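Local coordinates for vanadium-dependent bromoperoxidase (Corallina officinalis, PDB 1QHB), which catalyses the vanadate-dependent bromination of organic substrates with hydrogen peroxide and bromide, working as a homododecamer whose subunits each bind a stabilising calcium ion, at residues Q397-H402 with F477-G482; H402-P407 with Y552-F557. All blocks are in the same frame, centred on the assembly; numbering follows the deposited sequence.

Contact 1 of 2, residues Q397-H402 with F477-G482; sequences QKFNIH and FHPSYG. With PO4 (phosphate ion), chain G.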
# COMPACT_ATOMS: atom_id res chain seq x y z
N GLN A 397 -36.26 4.29 3.24
CA GLN A 397 -37.20 4.97 2.37
C GLN A 397 -38.33 5.52 3.25
O GLN A 397 -38.71 6.66 3.17
CB GLN A 397 -37.79 4.01 1.32
CG GLN A 397 -36.77 3.48 0.27
CD GLN A 397 -36.11 4.63 -0.49
OE1 GLN A 397 -36.74 5.52 -1.05
NE2 GLN A 397 -34.79 4.67 -0.51
N LYS A 398 -38.94 4.71 4.12
CA LYS A 398 -40.06 5.14 4.92
C LYS A 398 -39.75 6.42 5.71
O LYS A 398 -40.48 7.38 5.64
CB LYS A 398 -40.50 4.09 5.95
CG LYS A 398 -41.33 2.94 5.47
CD LYS A 398 -41.25 1.82 6.51
CE LYS A 398 -42.15 0.64 6.09
NZ LYS A 398 -43.58 1.02 6.22
N PHE A 399 -38.72 6.34 6.55
CA PHE A 399 -38.44 7.42 7.48
C PHE A 399 -37.43 8.48 7.04
O PHE A 399 -37.61 9.65 7.41
CB PHE A 399 -37.87 6.75 8.72
CG PHE A 399 -38.82 6.15 9.68
CD1 PHE A 399 -39.55 6.95 10.56
CD2 PHE A 399 -38.94 4.75 9.77
CE1 PHE A 399 -40.44 6.33 11.46
CE2 PHE A 399 -39.78 4.15 10.68
CZ PHE A 399 -40.54 4.96 11.50
N ASN A 400 -36.34 8.05 6.38
CA ASN A 400 -35.30 9.02 6.09
C ASN A 400 -35.60 9.78 4.82
O ASN A 400 -35.13 10.92 4.78
CB ASN A 400 -33.93 8.31 5.97
CG ASN A 400 -33.56 7.63 7.27
OD1 ASN A 400 -33.91 6.46 7.51
ND2 ASN A 400 -32.79 8.33 8.13
N ILE A 401 -36.32 9.19 3.86
CA ILE A 401 -36.59 9.89 2.65
C ILE A 401 -38.01 10.40 2.47
O ILE A 401 -38.20 11.62 2.46
CB ILE A 401 -36.27 8.98 1.43
CG1 ILE A 401 -34.84 8.44 1.48
CG2 ILE A 401 -36.53 9.69 0.09
CD1 ILE A 401 -33.76 9.51 1.44
N HIS A 402 -39.03 9.57 2.23
CA HIS A 402 -40.34 10.07 1.86
C HIS A 402 -41.31 10.41 2.96
O HIS A 402 -42.10 11.29 2.70
CB HIS A 402 -41.06 9.04 0.97
CG HIS A 402 -40.17 8.52 -0.13
ND1 HIS A 402 -40.10 9.22 -1.31
CD2 HIS A 402 -39.33 7.45 -0.24
CE1 HIS A 402 -39.24 8.60 -2.13
NE2 HIS A 402 -38.78 7.53 -1.50
N PHE A 477 -46.91 2.07 13.50
CA PHE A 477 -46.29 3.36 13.77
C PHE A 477 -45.08 3.69 12.91
O PHE A 477 -44.01 3.92 13.44
CB PHE A 477 -45.94 3.44 15.26
CG PHE A 477 -46.78 4.50 15.94
CD1 PHE A 477 -48.13 4.34 16.11
CD2 PHE A 477 -46.17 5.62 16.49
CE1 PHE A 477 -48.86 5.30 16.79
CE2 PHE A 477 -46.89 6.58 17.17
CZ PHE A 477 -48.25 6.42 17.29
N HIS A 478 -45.28 3.69 11.59
CA HIS A 478 -44.21 4.04 10.66
C HIS A 478 -44.88 4.41 9.33
O HIS A 478 -45.98 3.98 8.98
CB HIS A 478 -43.13 2.99 10.55
CG HIS A 478 -43.59 1.58 10.34
ND1 HIS A 478 -43.90 1.04 9.11
CD2 HIS A 478 -43.80 0.61 11.30
CE1 HIS A 478 -44.26 -0.22 9.32
NE2 HIS A 478 -44.22 -0.51 10.62
N PRO A 479 -44.24 5.31 8.58
CA PRO A 479 -44.73 5.83 7.35
C PRO A 479 -45.14 4.82 6.31
O PRO A 479 -44.82 3.61 6.36
CB PRO A 479 -43.59 6.75 6.84
CG PRO A 479 -42.95 7.19 8.14
CD PRO A 479 -42.87 5.86 8.91
N SER A 480 -45.93 5.34 5.35
CA SER A 480 -46.51 4.45 4.35
C SER A 480 -45.67 4.00 3.20
O SER A 480 -46.05 2.99 2.59
CB SER A 480 -47.73 5.26 3.81
OG SER A 480 -48.67 4.35 3.24
N TYR A 481 -44.59 4.70 2.81
CA TYR A 481 -43.91 4.31 1.56
C TYR A 481 -42.44 4.06 1.73
O TYR A 481 -41.73 5.00 2.08
CB TYR A 481 -44.15 5.53 0.65
CG TYR A 481 -43.63 5.43 -0.76
CD1 TYR A 481 -44.40 4.79 -1.71
CD2 TYR A 481 -42.42 5.99 -1.15
CE1 TYR A 481 -43.98 4.69 -3.01
CE2 TYR A 481 -41.96 5.88 -2.46
CZ TYR A 481 -42.75 5.24 -3.36
OH TYR A 481 -42.37 5.10 -4.67
N GLY A 482 -41.96 2.85 1.55
CA GLY A 482 -42.72 1.72 1.13
C GLY A 482 -43.28 0.87 2.24
O GLY A 482 -43.56 1.37 3.32
P PO4 G . -46.30 -2.36 6.75
O1 PO4 G . -47.48 -1.54 7.11
O2 PO4 G . -46.63 -3.42 5.75
O3 PO4 G . -45.75 -2.97 7.97
O4 PO4 G . -45.30 -1.41 6.13
O HOH W 1 -42.64 6.89 3.51
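Lys398 runs straight from CG to CE and turns only at its last torsion (chi4 -71°), which drops NZ into a ring of acceptors on 477-482, while His478 holds CG between its backbone N and carbonyl carbon (chi1 49°) and presents ND1. Lys398 NZ donates to His478 ND1 at 2.9 Å, close to the imidazole plane, to Pro479 O nearly along the C=O axis, and to Gly482 O from a tilted position. Phosphate O4, 3.0 Å from Lys398 NZ, is a further acceptor; three N-H serve four acceptors, so at least one must be shared. The phosphate occupies the vanadate site of the haloperoxidase fold, where Lys398 is a ligand and His478 an active-site residue by similarity; Arg406, Ser483, Gly484, His485, Arg545 and His551 also bind the anion. An alanine in place of Lys398 would probably leave the two carbonyls, His478 ND1 and the anion without their shared donor, and the imidazole freer to turn. One residue on in helix 376-402, the Phe399 ring has Pro479 CD over one face, 3.6 Å from its centroid. His478 CB approaches Phe399 CZ at 3.4 Å. Tyr481, which precedes the cis peptide bond to Gly482, turns its ring edge to the His402 face with planes at 87°; His402 NE2 donates to Gln397 OE1, while Tyr481 OH is held by Pro145 O.

Contact 2 of 2, residues H402-P407 with Y552-F557; sequences HRRLRP and YFSDQF. With PO4 (phosphate ion), chain G.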
# COMPACT_ATOMS: atom_id res chain seq x y z
N HIS A 402 -39.03 9.57 2.23
CA HIS A 402 -40.34 10.07 1.86
C HIS A 402 -41.31 10.41 2.96
O HIS A 402 -42.10 11.29 2.70
CB HIS A 402 -41.06 9.04 0.97
CG HIS A 402 -40.17 8.52 -0.13
ND1 HIS A 402 -40.10 9.22 -1.31
CD2 HIS A 402 -39.33 7.45 -0.24
CE1 HIS A 402 -39.24 8.60 -2.13
NE2 HIS A 402 -38.78 7.53 -1.50
N ARG A 403 -41.35 9.74 4.11
CA ARG A 403 -42.29 10.02 5.16
C ARG A 403 -43.71 10.27 4.61
O ARG A 403 -44.33 11.24 5.01
CB ARG A 403 -41.79 11.23 5.98
CG ARG A 403 -40.57 10.83 6.87
CD ARG A 403 -39.94 12.03 7.53
NE ARG A 403 -39.39 13.10 6.65
CZ ARG A 403 -38.12 13.19 6.28
NH1 ARG A 403 -37.21 12.29 6.62
NH2 ARG A 403 -37.64 14.21 5.57
N ARG A 404 -44.25 9.35 3.81
CA ARG A 404 -45.60 9.45 3.27
C ARG A 404 -46.68 9.14 4.31
O ARG A 404 -46.53 8.19 5.13
CB ARG A 404 -45.79 8.56 2.05
CG ARG A 404 -47.17 8.74 1.38
CD ARG A 404 -47.35 7.72 0.27
NE ARG A 404 -48.50 8.07 -0.60
CZ ARG A 404 -48.84 7.34 -1.64
NH1 ARG A 404 -48.17 6.24 -2.04
NH2 ARG A 404 -49.88 7.69 -2.37
N LEU A 405 -47.74 9.97 4.30
CA LEU A 405 -48.80 9.77 5.27
C LEU A 405 -49.56 8.47 4.93
O LEU A 405 -49.76 8.13 3.76
CB LEU A 405 -49.79 10.94 5.39
CG LEU A 405 -50.92 11.05 4.37
CD1 LEU A 405 -51.65 12.34 4.71
CD2 LEU A 405 -50.39 11.06 2.94
N ARG A 406 -50.01 7.82 5.98
CA ARG A 406 -50.77 6.58 5.75
C ARG A 406 -52.15 6.96 5.21
O ARG A 406 -52.62 8.08 5.38
CB ARG A 406 -50.85 5.79 7.06
CG ARG A 406 -49.51 5.19 7.51
CD ARG A 406 -49.34 3.80 6.88
NE ARG A 406 -48.15 3.16 7.46
CZ ARG A 406 -47.88 1.88 7.39
NH1 ARG A 406 -48.68 1.02 6.78
NH2 ARG A 406 -46.78 1.39 7.94
N PRO A 407 -52.82 6.03 4.54
CA PRO A 407 -54.17 6.22 4.00
C PRO A 407 -55.19 6.73 4.98
O PRO A 407 -56.04 7.56 4.67
CB PRO A 407 -54.56 4.82 3.47
CG PRO A 407 -53.23 4.19 3.17
CD PRO A 407 -52.28 4.66 4.25
N TYR A 552 -51.33 2.19 0.19
CA TYR A 552 -51.90 2.47 -1.13
C TYR A 552 -51.33 1.53 -2.16
O TYR A 552 -50.23 0.98 -1.91
CB TYR A 552 -51.47 3.87 -1.60
CG TYR A 552 -51.61 4.98 -0.58
CD1 TYR A 552 -50.63 5.24 0.36
CD2 TYR A 552 -52.75 5.77 -0.62
CE1 TYR A 552 -50.75 6.27 1.27
CE2 TYR A 552 -52.87 6.84 0.29
CZ TYR A 552 -51.87 7.06 1.21
OH TYR A 552 -52.03 8.13 2.06
N PHE A 553 -51.92 1.41 -3.34
CA PHE A 553 -51.30 0.57 -4.39
C PHE A 553 -49.82 0.83 -4.64
O PHE A 553 -49.01 -0.10 -4.74
CB PHE A 553 -52.10 0.79 -5.69
CG PHE A 553 -51.62 -0.19 -6.75
CD1 PHE A 553 -52.08 -1.49 -6.78
CD2 PHE A 553 -50.68 0.20 -7.71
CE1 PHE A 553 -51.65 -2.39 -7.74
CE2 PHE A 553 -50.27 -0.70 -8.64
CZ PHE A 553 -50.73 -1.99 -8.68
N SER A 554 -49.38 2.07 -4.83
CA SER A 554 -48.03 2.47 -5.20
C SER A 554 -47.01 2.10 -4.14
O SER A 554 -45.86 1.73 -4.46
CB SER A 554 -47.95 3.98 -5.48
OG SER A 554 -48.49 4.68 -4.33
N ASP A 555 -47.36 2.07 -2.86
CA ASP A 555 -46.51 1.64 -1.80
C ASP A 555 -46.11 0.17 -2.02
O ASP A 555 -44.96 -0.25 -1.76
CB ASP A 555 -47.27 1.61 -0.44
CG ASP A 555 -47.69 2.95 0.11
OD1 ASP A 555 -47.21 4.05 -0.33
OD2 ASP A 555 -48.49 2.87 1.10
N GLN A 556 -47.10 -0.64 -2.37
CA GLN A 556 -46.91 -2.08 -2.55
C GLN A 556 -46.07 -2.41 -3.78
O GLN A 556 -45.04 -3.11 -3.72
CB GLN A 556 -48.28 -2.80 -2.60
CG GLN A 556 -49.15 -2.54 -1.39
CD GLN A 556 -48.44 -2.42 -0.07
OE1 GLN A 556 -47.78 -1.44 0.24
NE2 GLN A 556 -48.48 -3.37 0.82
N PHE A 557 -46.53 -1.91 -4.92
CA PHE A 557 -45.80 -2.22 -6.17
C PHE A 557 -44.35 -1.75 -6.09
O PHE A 557 -43.42 -2.49 -6.37
CB PHE A 557 -46.53 -1.71 -7.39
CG PHE A 557 -45.80 -2.01 -8.68
CD1 PHE A 557 -45.82 -3.28 -9.20
CD2 PHE A 557 -45.12 -1.02 -9.36
CE1 PHE A 557 -45.17 -3.56 -10.39
CE2 PHE A 557 -44.46 -1.30 -10.54
CZ PHE A 557 -44.48 -2.59 -11.07
P PO4 G . -46.30 -2.36 6.75
O1 PO4 G . -47.48 -1.54 7.11
O2 PO4 G . -46.63 -3.42 5.75
O3 PO4 G . -45.75 -2.97 7.97
O4 PO4 G . -45.30 -1.41 6.13
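Stacking gives the contact between Arg404 and Tyr552 its shape. The Arg404 side chain is extended, with CG anti to the backbone N (chi1 -175°), and lays its guanidinium flat on the phenol ring: the planes are 9° apart and Arg404 CZ lies 3.7 Å from the Tyr552 ring centroid, a cation-pi contact. Pro407 covers the opposite face through a CH-pi contact, its CG 3.7 Å from the same centroid, so that the ring is sandwiched between a charged plane and an apolar pyrrolidine.

Charge and hydrogen bonding then fix the far end of the arginine. Arg404 NH1 donates to Ser554 OG at 2.8 Å, almost in the guanidinium plane and fairly straight at 162°. Arg404 NH1 also forms a salt bridge with Asp555 OD1 at 2.9 Å; as a hydrogen bond this is weak and bent, and the carboxylate plane stands nearly perpendicular to the guanidinium. Glu158, on helix 153-167, takes a second share of this charge by pairing with Arg404 NH2, and it also bonds Ser554 OG.

Bonds to the backbone form another group. Tyr552 OH, which Thr410 OG1 also bonds, donates to Leu405 O at 2.8 Å, from well above the carbonyl plane, and Leu405 CD2 packs against that hydroxyl. Asp555 OD2 receives the Tyr552 backbone N at 3.1 Å, a bond to the first turn of helix 553-574 with Tyr552 at the N-cap.

Arg406 starts away from 552-557, and its guanidinium edge meets the phosphate, with Arg406 NH1 2.8 Å from phosphate O1 and NH2 also bonding that oxygen. Asp555 OD2 is also bonded by Ser480 OG and His551 ND1, and His551 NE2 binds the same anion. A first-shell arginine and a carboxylate-held histidine around an oxyanion mark the vanadate pocket of vanadium haloperoxidases.

Both contacts lie in the buried core, their centres 8 Å apart, and both border the same phosphate. They share His402, where helix 376-402 ends: contact 1 uses the last turn of that helix, contact 2 the loop that leaves it for helix 407-422. Their segments alternate along the chain, and the two are tied directly by Ser480 OG to Asp555 OD2 and His478 O to Arg406 NE, both probable hydrogen bonds. The chemistry differs with place. In 397-402 with 477-482 a single lysine amine gathers two carbonyl oxygens, an imidazole nitrogen and the anion, whereas 402-407 with 552-557 relies on a stacked guanidinium, a salt bridge and a helix start.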